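Local coordinates for AraC family transcriptional regulator (Vibrio cholerae, PDB 5SUX), which probably regulates transcription of virulence genes, including those of the toxin-coregulated pilus, by binding DNA through an AraC-type helix-turn-helix region, at residues Tyr12-Phe17 with Ile79-Ile84; Phe33-Gly38 with Tyr51-Ser56; Ala40-Lys45 with Phe69-Leu74. All coordinates share one frame; numbering follows the deposited sequence.

In the fold
All three contacts lie in the cupin-like N-terminal part of the chain, where two antiparallel sheets face each other. Contact 1 pairs two strands of one sheet, contact 3 two strands of the other, and contact 2 runs between the sheets at one end of strand 31-35. Contact 1 is largely buried and shares with contact 2 the naphthalene-bearing ligand, touched by Tyr12, Val81 and Phe33; Leu71 of contact 3 reaches the same ligand. Contact 3, partly buried, is mainly apolar on its inward Leu42/Leu71 side and mixed on the other, with hydroxyls, lysines and Ile43. Contacts 1 and 3 rest on direct backbone hydrogen bonds, whereas contact 2, partly buried, relies on bridging waters.

Contact 1: residues Tyr12-Phe17 with Ile79-Ile84; sequences YRMSKF and INVSVI. With 70H ((3E)-4-(8-methylnaphthalen-1-yl)but-3-enoic acid), chain B.
Backbone pairing between Tyr12-Met14 and Ile79-Val81 is that of a regular antiparallel ladder. Tyr12 and Val81 exchange two hydrogen bonds, as do Met14 and Ile79; the bond from Val81 N to Tyr12 O measures 2.7 Å. Between these pairs, Arg13 and Asn80 form a non-hydrogen-bonded pair on the opposite face, where polar side chains suit the more accessible surface.

Apolar contacts gather on the face of Tyr12, Met14, Ile79 and Val81. Beta-branched Val81 serves two neighbours: its CG2 lies 3.7 Å from Met14 SD, while its CG1 turns to the ligand, 3.8 Å from 70H C15. The flexible methionine's thioether passes slantwise by that CG2 methyl.

Tyr12 supplies the aromatic contact. With CG anti to its carbonyl carbon (chi1 -54°), the ring lies nearly parallel over the C05-C07 end of the naphthalene, whose C06 sits 3.5 Å above the ring plane, over its centre. Val83 CG2 meets the ring edge in plane, 3.7 Å from Tyr12 CE2. The phenol suits this place because its hydroxyl can also hydrogen-bond to Tyr266 OH.

Strand 79-86 is flanked by strands 7-14 and 31-35, and helix 121-131 packs on Ser82 and Ile84 from the face away from the ligand.

Contact 2: residues Phe33-Gly38 with Tyr51-Ser56; sequences FWIDSG and YEINSS. With 70H ((3E)-4-(8-methylnaphthalen-1-yl)but-3-enoic acid), chain B.
Phe33 presents one ring face to the C16-C17 edge of the ligand's naphthalene, the planes about 70° apart in an edge-to-face approach: 70H C17 stands 3.5 Å above the ring plane, over its centre, and is 3.6 Å from Phe33 CD1. A purely hydrocarbon ring suits this apolar surface. The amide of Asn54 is a second flat group, and its OD1 receives Ser56 N on a lone pair in the carbonyl plane at 2.8 Å. This is an Asx turn, a role for which asparagine is well fitted, and it turns the chain at Asn54-Ser56.

Direct contact between the segments is mostly hydrocarbon against backbone carbonyls, with one loose apolar pair. Ile35 places CG1 between its backbone N and carbonyl carbon (chi1 65°), from where the straight chain runs toward Asn54 and Ile53. Its CG1 comes 3.6 Å from Asn54 O, and its CD1 lies 4.3 Å from Ile53 CG1. Ser55 CA makes a CA-H...O contact with Ile35 O at 3.3 Å, and its small CB fits 3.6 Å from Asp36 O.

No direct hydrogen bond joins the segments; three waters do the work. One accepts from Ile35 N and donates to Asn54 O, a second donates to both Ile35 O and Ser55 O, and a third accepts from Ser55 N and donates to Gly38 O at 2.6 Å. Gly38 has a positive phi of 72°, a conformation that favours glycine.

Strand 31-35 lies between strands 57-61 and 79-86, with Trp34 against helix 121-131, whereas strand 49-53 pairs with strand 40-44 in the facing sheet.

Contact 3: residues Ala40-Lys45 with Phe69-Leu74; sequences AKLIDK and FSLTSL
Leu42 crosses Phe69 at a slant on the face they share with Ala40 and Leu71. Leu42 CD1 is 3.4 Å from Phe69 CD2 and equally near Ser70 O. A CG anti to the backbone N (chi1 177°) carries the branched end across to the other strand. Leu71 leans back in the same manner, and its CD1 fits between Ala40 CB, at 3.7 Å, and Leu42 CB, at 4.1 Å. Alanine suits its place because a single methyl can sit beside the leucine branch and against Ile53 and Ile35.

On the other face the small Ser70 and Thr72 are the hollows, beside which Ile43, Lys41 and Leu74 stand. Ser70 OG lies beside Ile43, 3.4 Å from Ile43 CB, and at the end of the ladder Leu74 lays CD1 alongside Lys41 CB. Lysine suits this partly exposed face because its aliphatic stem can pack while its amine leads away.

Lys41 with Thr72 and Ile43 with Ser70 are the hydrogen-bonded pairs of this antiparallel ladder. A water held by Lys41 O, Ser70 OG and Thr72 OG1, the last also bonded to Thr19 OG1, satisfies the buried Ser70 hydroxyl. In the middle of the ladder the chemistry thus divides by face: Ala40, Leu42, Leu71 and Phe69 are hydrocarbon and look into the sandwich, Leu71 touching the ligand, while Lys41, Ser70 and Thr72 make the other face polar, with Ile43 the apolar exception.

Contact 1: residues Tyr12-Phe17 with Ile79-Ile84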
loop_
_atom_site.group_PDB
_atom_site.type_symbol
_atom_site.label_atom_id
_atom_site.label_comp_id
_atom_site.label_asym_id
_atom_site.label_seq_id
_atom_site.Cartn_x
_atom_site.Cartn_y
_atom_site.Cartn_z
ATOM N N TYR A 12 1.796 7.863 -12.411
ATOM C CA TYR A 12 2.046 6.886 -13.462
ATOM C C TYR A 12 1.093 7.124 -14.625
ATOM O O TYR A 12 -0.051 7.540 -14.424
ATOM C CB TYR A 12 1.871 5.459 -12.936
ATOM C CG TYR A 12 2.690 5.153 -11.707
ATOM C CD1 TYR A 12 4.012 4.742 -11.818
ATOM C CD2 TYR A 12 2.143 5.266 -10.435
ATOM C CE1 TYR A 12 4.768 4.455 -10.697
ATOM C CE2 TYR A 12 2.892 4.982 -9.308
ATOM C CZ TYR A 12 4.203 4.576 -9.445
ATOM O OH TYR A 12 4.953 4.291 -8.325
ATOM N N ARG A 13 1.563 6.849 -15.840
ATOM C CA ARG A 13 0.775 7.061 -17.047
ATOM C C ARG A 13 0.151 5.755 -17.520
ATOM O O ARG A 13 0.790 4.698 -17.495
ATOM C CB ARG A 13 1.630 7.666 -18.166
ATOM C CG ARG A 13 0.860 7.965 -19.450
ATOM C CD ARG A 13 1.337 9.256 -20.105
ATOM N NE ARG A 13 2.388 9.027 -21.092
ATOM C CZ ARG A 13 3.607 9.555 -21.012
ATOM N NH1 ARG A 13 3.926 10.351 -19.996
ATOM N NH2 ARG A 13 4.513 9.298 -21.946
ATOM N N MET A 14 -1.111 5.836 -17.935
ATOM C CA MET A 14 -1.836 4.730 -18.549
ATOM C C MET A 14 -2.304 5.177 -19.923
ATOM O O MET A 14 -2.991 6.197 -20.042
ATOM C CB MET A 14 -3.041 4.311 -17.705
ATOM C CG MET A 14 -2.710 3.622 -16.405
ATOM S SD MET A 14 -4.186 2.919 -15.652
ATOM C CE MET A 14 -4.357 1.424 -16.615
ATOM N N SER A 15 -1.936 4.425 -20.954
ATOM C CA SER A 15 -2.469 4.688 -22.277
ATOM C C SER A 15 -3.702 3.817 -22.511
ATOM O O SER A 15 -4.147 3.075 -21.632
ATOM C CB SER A 15 -1.403 4.460 -23.346
ATOM O OG SER A 15 -1.679 5.235 -24.500
ATOM N N LYS A 16 -4.257 3.912 -23.718
ATOM C CA LYS A 16 -5.500 3.233 -24.066
ATOM C C LYS A 16 -5.413 1.738 -23.790
ATOM O O LYS A 16 -4.517 1.053 -24.291
ATOM C CB LYS A 16 -5.819 3.489 -25.540
ATOM C CG LYS A 16 -5.071 4.688 -26.111
ATOM C CD LYS A 16 -5.681 5.177 -27.413
ATOM C CE LYS A 16 -5.763 4.066 -28.436
ATOM N NZ LYS A 16 -6.352 4.536 -29.718
ATOM N N PHE A 17 -6.344 1.246 -22.972
ATOM C CA PHE A 17 -6.439 -0.160 -22.582
ATOM C C PHE A 17 -5.155 -0.700 -21.951
ATOM O O PHE A 17 -4.951 -1.917 -21.916
ATOM C CB PHE A 17 -6.841 -1.058 -23.760
ATOM C CG PHE A 17 -7.988 -0.532 -24.577
ATOM C CD1 PHE A 17 -9.299 -0.827 -24.228
ATOM C CD2 PHE A 17 -7.755 0.206 -25.727
ATOM C CE1 PHE A 17 -10.356 -0.361 -24.989
ATOM C CE2 PHE A 17 -8.807 0.673 -26.494
ATOM C CZ PHE A 17 -10.110 0.388 -26.124
ATOM N N ILE A 79 -4.343 8.560 -19.187
ATOM C CA ILE A 79 -4.759 8.680 -17.795
ATOM C C ILE A 79 -3.518 8.718 -16.915
ATOM O O ILE A 79 -2.570 7.953 -17.126
ATOM C CB ILE A 79 -5.689 7.519 -17.386
ATOM C CG1 ILE A 79 -7.022 7.612 -18.128
ATOM C CG2 ILE A 79 -5.911 7.503 -15.883
ATOM C CD1 ILE A 79 -7.989 6.500 -17.778
ATOM N N ASN A 80 -3.522 9.617 -15.936
ATOM C CA ASN A 80 -2.482 9.675 -14.918
ATOM C C ASN A 80 -3.017 9.093 -13.616
ATOM O O ASN A 80 -4.058 9.533 -13.115
ATOM C CB ASN A 80 -2.006 11.111 -14.696
ATOM C CG ASN A 80 -1.187 11.639 -15.855
ATOM O OD1 ASN A 80 -0.394 10.911 -16.452
ATOM N ND2 ASN A 80 -1.374 12.913 -16.180
ATOM N N VAL A 81 -2.311 8.103 -13.081
ATOM C CA VAL A 81 -2.649 7.492 -11.801
ATOM C C VAL A 81 -1.710 8.062 -10.748
ATOM O O VAL A 81 -0.485 7.943 -10.869
ATOM C CB VAL A 81 -2.545 5.959 -11.861
ATOM C CG1 VAL A 81 -3.095 5.342 -10.584
ATOM C CG2 VAL A 81 -3.275 5.424 -13.082
ATOM N N SER A 82 -2.280 8.687 -9.721
ATOM C CA SER A 82 -1.512 9.263 -8.626
ATOM C C SER A 82 -1.555 8.319 -7.434
ATOM O O SER A 82 -2.633 7.862 -7.047
ATOM C CB SER A 82 -2.069 10.632 -8.231
ATOM O OG SER A 82 -2.033 11.534 -9.323
ATOM N N VAL A 83 -0.392 8.027 -6.859
ATOM C CA VAL A 83 -0.284 7.137 -5.707
ATOM C C VAL A 83 0.404 7.890 -4.578
ATOM O O VAL A 83 1.499 8.434 -4.766
ATOM C CB VAL A 83 0.485 5.847 -6.048
ATOM C CG1 VAL A 83 0.511 4.912 -4.846
ATOM C CG2 VAL A 83 -0.135 5.156 -7.253
ATOM N N ILE A 84 -0.237 7.925 -3.414
ATOM C CA ILE A 84 0.325 8.530 -2.212
ATOM C C ILE A 84 0.619 7.422 -1.213
ATOM O O ILE A 84 -0.242 6.575 -0.946
ATOM C CB ILE A 84 -0.625 9.572 -1.597
ATOM C CG1 ILE A 84 -0.838 10.745 -2.551
ATOM C CG2 ILE A 84 -0.083 10.069 -0.263
ATOM C CD1 ILE A 84 -1.783 11.795 -2.008
HETATM C C10 70H B . 3.667 0.842 -6.864
HETATM C C11 70H B . 4.328 0.426 -5.566
HETATM C C12 70H B . 4.141 1.479 -4.495
HETATM C C15 70H B . -1.523 1.892 -10.140
HETATM C C01 70H B . -0.612 0.807 -6.083
HETATM C C02 70H B . -0.806 1.183 -7.543
HETATM C C03 70H B . 0.241 1.297 -8.546
HETATM C C04 70H B . -0.157 1.648 -9.817
HETATM C C05 70H B . 0.775 1.793 -10.887
HETATM C C06 70H B . 2.122 1.577 -10.677
HETATM C C07 70H B . 2.552 1.220 -9.405
HETATM C C08 70H B . 1.666 1.075 -8.341
HETATM C C09 70H B . 2.339 0.674 -7.038
HETATM O O13 70H B . 4.319 1.177 -3.288
HETATM O O14 70H B . 3.814 2.656 -4.805
HETATM C C16 70H B . -2.506 1.779 -9.174
HETATM C C17 70H B . -2.134 1.425 -7.885
#

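Contact 2: residues Phe33-Gly38 with Tyr51-Ser56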
loop_
_atom_site.group_PDB
_atom_site.type_symbol
_atom_site.label_atom_id
_atom_site.label_comp_id
_atom_site.label_asym_id
_atom_site.label_seq_id
_atom_site.Cartn_x
_atom_site.Cartn_y
_atom_site.Cartn_z
ATOM N N PHE A 33 -4.829 5.806 -4.064
ATOM C CA PHE A 33 -4.601 6.195 -5.445
ATOM C C PHE A 33 -5.917 6.548 -6.122
ATOM O O PHE A 33 -7.001 6.177 -5.665
ATOM C CB PHE A 33 -3.851 5.102 -6.233
ATOM C CG PHE A 33 -4.623 3.824 -6.424
ATOM C CD1 PHE A 33 -4.465 2.766 -5.543
ATOM C CD2 PHE A 33 -5.471 3.663 -7.510
ATOM C CE1 PHE A 33 -5.155 1.581 -5.728
ATOM C CE2 PHE A 33 -6.166 2.484 -7.698
ATOM C CZ PHE A 33 -6.006 1.439 -6.809
ATOM N N TRP A 34 -5.797 7.288 -7.222
ATOM C CA TRP A 34 -6.932 7.731 -8.017
ATOM C C TRP A 34 -6.424 8.113 -9.398
ATOM O O TRP A 34 -5.229 8.349 -9.595
ATOM C CB TRP A 34 -7.654 8.915 -7.364
ATOM C CG TRP A 34 -6.830 10.172 -7.309
ATOM C CD1 TRP A 34 -6.882 11.228 -8.174
ATOM C CD2 TRP A 34 -5.829 10.500 -6.338
ATOM N NE1 TRP A 34 -5.976 12.191 -7.801
ATOM C CE2 TRP A 34 -5.316 11.768 -6.678
ATOM C CE3 TRP A 34 -5.314 9.843 -5.216
ATOM C CZ2 TRP A 34 -4.318 12.392 -5.935
ATOM C CZ3 TRP A 34 -4.323 10.464 -4.481
ATOM C CH2 TRP A 34 -3.837 11.725 -4.842
ATOM N N ILE A 35 -7.345 8.172 -10.352
ATOM C CA ILE A 35 -7.026 8.605 -11.707
ATOM C C ILE A 35 -7.440 10.061 -11.859
ATOM O O ILE A 35 -8.359 10.544 -11.187
ATOM C CB ILE A 35 -7.705 7.711 -12.766
ATOM C CG1 ILE A 35 -9.227 7.841 -12.694
ATOM C CG2 ILE A 35 -7.283 6.257 -12.582
ATOM C CD1 ILE A 35 -9.954 6.989 -13.712
ATOM N N ASP A 36 -6.745 10.776 -12.744
ATOM C CA ASP A 36 -6.986 12.203 -12.916
ATOM C C ASP A 36 -8.086 12.505 -13.924
ATOM O O ASP A 36 -8.629 13.616 -13.910
ATOM C CB ASP A 36 -5.696 12.914 -13.342
ATOM C CG ASP A 36 -5.279 12.579 -14.764
ATOM O OD1 ASP A 36 -5.678 11.514 -15.282
ATOM O OD2 ASP A 36 -4.543 13.389 -15.368
ATOM N N SER A 37 -8.421 11.554 -14.790
ATOM C CA SER A 37 -9.453 11.756 -15.798
ATOM C C SER A 37 -9.878 10.397 -16.335
ATOM O O SER A 37 -9.241 9.373 -16.072
ATOM C CB SER A 37 -8.960 12.660 -16.933
ATOM O OG SER A 37 -7.832 12.097 -17.580
ATOM N N GLY A 38 -10.972 10.403 -17.090
ATOM C CA GLY A 38 -11.424 9.204 -17.762
ATOM C C GLY A 38 -12.007 8.166 -16.817
ATOM O O GLY A 38 -12.410 8.451 -15.683
ATOM N N TYR A 51 -15.186 -3.286 -10.808
ATOM C CA TYR A 51 -16.014 -2.097 -10.937
ATOM C C TYR A 51 -15.212 -0.997 -11.612
ATOM O O TYR A 51 -13.980 -1.052 -11.687
ATOM C CB TYR A 51 -16.545 -1.626 -9.577
ATOM C CG TYR A 51 -15.506 -1.589 -8.480
ATOM C CD1 TYR A 51 -14.709 -0.471 -8.288
ATOM C CD2 TYR A 51 -15.331 -2.674 -7.629
ATOM C CE1 TYR A 51 -13.763 -0.433 -7.284
ATOM C CE2 TYR A 51 -14.388 -2.646 -6.623
ATOM C CZ TYR A 51 -13.607 -1.524 -6.456
ATOM O OH TYR A 51 -12.668 -1.491 -5.455
ATOM N N GLU A 52 -15.934 0.003 -12.101
ATOM C CA GLU A 52 -15.346 1.128 -12.808
ATOM C C GLU A 52 -15.146 2.294 -11.852
ATOM O O GLU A 52 -15.996 2.563 -10.997
ATOM C CB GLU A 52 -16.234 1.551 -13.979
ATOM C CG GLU A 52 -16.501 0.430 -14.969
ATOM C CD GLU A 52 -17.454 0.839 -16.074
ATOM O OE1 GLU A 52 -17.718 0.008 -16.968
ATOM O OE2 GLU A 52 -17.941 1.988 -16.046
ATOM N N ILE A 53 -14.017 2.978 -11.996
ATOM C CA ILE A 53 -13.702 4.140 -11.178
ATOM C C ILE A 53 -13.555 5.348 -12.089
ATOM O O ILE A 53 -13.233 5.222 -13.275
ATOM C CB ILE A 53 -12.423 3.929 -10.338
ATOM C CG1 ILE A 53 -11.211 3.700 -11.242
ATOM C CG2 ILE A 53 -12.604 2.769 -9.371
ATOM C CD1 ILE A 53 -9.914 3.510 -10.480
ATOM N N ASN A 54 -13.805 6.530 -11.525
ATOM C CA ASN A 54 -13.638 7.774 -12.265
ATOM C C ASN A 54 -12.679 8.703 -11.531
ATOM O O ASN A 54 -12.044 8.299 -10.551
ATOM C CB ASN A 54 -14.990 8.456 -12.490
ATOM C CG ASN A 54 -15.776 8.635 -11.207
ATOM O OD1 ASN A 54 -15.317 9.283 -10.266
ATOM N ND2 ASN A 54 -16.974 8.063 -11.163
ATOM N N SER A 55 -12.572 9.953 -11.987
ATOM C CA SER A 55 -11.640 10.903 -11.391
ATOM C C SER A 55 -12.049 11.351 -9.992
ATOM O O SER A 55 -11.314 12.136 -9.380
ATOM C CB SER A 55 -11.483 12.123 -12.301
ATOM O OG SER A 55 -12.728 12.761 -12.520
ATOM N N SER A 56 -13.184 10.886 -9.473
ATOM C CA SER A 56 -13.586 11.165 -8.102
ATOM C C SER A 56 -13.458 9.951 -7.193
ATOM O O SER A 56 -13.735 10.060 -5.993
ATOM C CB SER A 56 -15.026 11.688 -8.064
ATOM O OG SER A 56 -15.159 12.870 -8.831
HETATM C C10 70H B . 3.667 0.842 -6.864
HETATM C C11 70H B . 4.328 0.426 -5.566
HETATM C C12 70H B . 4.141 1.479 -4.495
HETATM C C15 70H B . -1.523 1.892 -10.140
HETATM C C01 70H B . -0.612 0.807 -6.083
HETATM C C02 70H B . -0.806 1.183 -7.543
HETATM C C03 70H B . 0.241 1.297 -8.546
HETATM C C04 70H B . -0.157 1.648 -9.817
HETATM C C05 70H B . 0.775 1.793 -10.887
HETATM C C06 70H B . 2.122 1.577 -10.677
HETATM C C07 70H B . 2.552 1.220 -9.405
HETATM C C08 70H B . 1.666 1.075 -8.341
HETATM C C09 70H B . 2.339 0.674 -7.038
HETATM O O13 70H B . 4.319 1.177 -3.288
HETATM O O14 70H B . 3.814 2.656 -4.805
HETATM C C16 70H B . -2.506 1.779 -9.174
HETATM C C17 70H B . -2.134 1.425 -7.885
HETATM O O HOH W 1 -9.845 7.219 -9.509
HETATM O O HOH W 2 -9.180 13.324 -10.277
HETATM O O HOH W 3 -13.523 10.567 -14.617
#

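Contact 3: residues Ala40-Lys45 with Phe69-Leu74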
loop_
_atom_site.group_PDB
_atom_site.type_symbol
_atom_site.label_atom_id
_atom_site.label_comp_id
_atom_site.label_asym_id
_atom_site.label_seq_id
_atom_site.Cartn_x
_atom_site.Cartn_y
_atom_site.Cartn_z
ATOM N N ALA A 40 -11.577 3.913 -15.522
ATOM C CA ALA A 40 -10.727 2.738 -15.421
ATOM C C ALA A 40 -11.498 1.601 -14.769
ATOM O O ALA A 40 -12.393 1.826 -13.950
ATOM C CB ALA A 40 -9.447 3.029 -14.622
ATOM N N LYS A 41 -11.145 0.374 -15.145
ATOM C CA LYS A 41 -11.741 -0.824 -14.568
ATOM C C LYS A 41 -10.789 -1.399 -13.527
ATOM O O LYS A 41 -9.633 -1.706 -13.838
ATOM C CB LYS A 41 -12.051 -1.865 -15.643
ATOM C CG LYS A 41 -12.758 -3.101 -15.103
ATOM C CD LYS A 41 -13.263 -3.997 -16.222
ATOM C CE LYS A 41 -14.592 -4.634 -15.854
ATOM N NZ LYS A 41 -15.634 -3.601 -15.596
ATOM N N LEU A 42 -11.277 -1.543 -12.299
ATOM C CA LEU A 42 -10.518 -2.116 -11.197
ATOM C C LEU A 42 -11.074 -3.501 -10.897
ATOM O O LEU A 42 -12.255 -3.637 -10.559
ATOM C CB LEU A 42 -10.594 -1.219 -9.961
ATOM C CG LEU A 42 -9.905 -1.710 -8.687
ATOM C CD1 LEU A 42 -8.428 -1.909 -8.930
ATOM C CD2 LEU A 42 -10.124 -0.729 -7.553
ATOM N N ILE A 43 -10.232 -4.521 -11.029
ATOM C CA ILE A 43 -10.613 -5.906 -10.771
ATOM C C ILE A 43 -9.877 -6.354 -9.518
ATOM O O ILE A 43 -8.648 -6.488 -9.529
ATOM C CB ILE A 43 -10.287 -6.822 -11.958
ATOM C CG1 ILE A 43 -11.081 -6.404 -13.197
ATOM C CG2 ILE A 43 -10.572 -8.276 -11.601
ATOM C CD1 ILE A 43 -10.785 -7.251 -14.418
ATOM N N ASP A 44 -10.619 -6.590 -8.439
ATOM C CA ASP A 44 -10.045 -7.032 -7.171
ATOM C C ASP A 44 -10.223 -8.543 -7.062
ATOM O O ASP A 44 -11.340 -9.033 -6.874
ATOM C CB ASP A 44 -10.699 -6.310 -5.995
ATOM C CG ASP A 44 -10.112 -6.722 -4.654
ATOM O OD1 ASP A 44 -9.050 -7.382 -4.636
ATOM O OD2 ASP A 44 -10.713 -6.380 -3.614
ATOM N N LYS A 45 -9.114 -9.276 -7.168
ATOM C CA LYS A 45 -9.159 -10.731 -7.142
ATOM C C LYS A 45 -9.258 -11.297 -5.732
ATOM O O LYS A 45 -9.591 -12.476 -5.576
ATOM C CB LYS A 45 -7.930 -11.293 -7.858
ATOM C CG LYS A 45 -7.925 -10.969 -9.344
ATOM C CD LYS A 45 -6.525 -10.769 -9.893
ATOM C CE LYS A 45 -6.585 -10.271 -11.331
ATOM N NZ LYS A 45 -5.314 -9.631 -11.769
ATOM N N PHE A 69 -4.799 -7.352 -7.625
ATOM C CA PHE A 69 -5.782 -6.612 -8.402
ATOM C C PHE A 69 -5.146 -6.100 -9.685
ATOM O O PHE A 69 -3.920 -6.039 -9.814
ATOM C CB PHE A 69 -6.380 -5.450 -7.594
ATOM C CG PHE A 69 -5.420 -4.320 -7.335
ATOM C CD1 PHE A 69 -4.585 -4.338 -6.230
ATOM C CD2 PHE A 69 -5.366 -3.227 -8.187
ATOM C CE1 PHE A 69 -3.705 -3.296 -5.988
ATOM C CE2 PHE A 69 -4.494 -2.182 -7.950
ATOM C CZ PHE A 69 -3.661 -2.216 -6.848
ATOM N N SER A 70 -6.006 -5.731 -10.633
ATOM C CA SER A 70 -5.589 -5.128 -11.889
ATOM C C SER A 70 -6.364 -3.836 -12.113
ATOM O O SER A 70 -7.490 -3.677 -11.635
ATOM C CB SER A 70 -5.800 -6.078 -13.078
ATOM O OG SER A 70 -7.178 -6.287 -13.332
ATOM N N LEU A 71 -5.743 -2.912 -12.844
ATOM C CA LEU A 71 -6.348 -1.626 -13.177
ATOM C C LEU A 71 -6.162 -1.390 -14.667
ATOM O O LEU A 71 -5.029 -1.389 -15.158
ATOM C CB LEU A 71 -5.719 -0.492 -12.363
ATOM C CG LEU A 71 -6.331 0.903 -12.507
ATOM C CD1 LEU A 71 -7.772 0.915 -12.019
ATOM C CD2 LEU A 71 -5.500 1.929 -11.754
ATOM N N THR A 72 -7.267 -1.193 -15.383
ATOM C CA THR A 72 -7.257 -1.089 -16.837
ATOM C C THR A 72 -7.910 0.215 -17.269
ATOM O O THR A 72 -8.999 0.555 -16.797
ATOM C CB THR A 72 -7.986 -2.273 -17.479
ATOM O OG1 THR A 72 -7.362 -3.499 -17.078
ATOM C CG2 THR A 72 -7.949 -2.166 -18.998
ATOM N N SER A 73 -7.248 0.933 -18.174
ATOM C CA SER A 73 -7.812 2.158 -18.721
ATOM C C SER A 73 -8.930 1.837 -19.705
ATOM O O SER A 73 -8.800 0.940 -20.543
ATOM C CB SER A 73 -6.725 2.978 -19.414
ATOM O OG SER A 73 -7.287 4.065 -20.130
ATOM N N LEU A 74 -10.038 2.571 -19.595
ATOM C CA LEU A 74 -11.148 2.469 -20.533
ATOM C C LEU A 74 -11.367 3.771 -21.295
ATOM O O LEU A 74 -12.477 4.030 -21.770
ATOM C CB LEU A 74 -12.426 2.059 -19.800
ATOM C CG LEU A 74 -12.354 0.767 -18.982
ATOM C CD1 LEU A 74 -13.662 0.513 -18.244
ATOM C CD2 LEU A 74 -12.001 -0.414 -19.872
HETATM O O HOH W 4 -8.410 -4.459 -14.652
#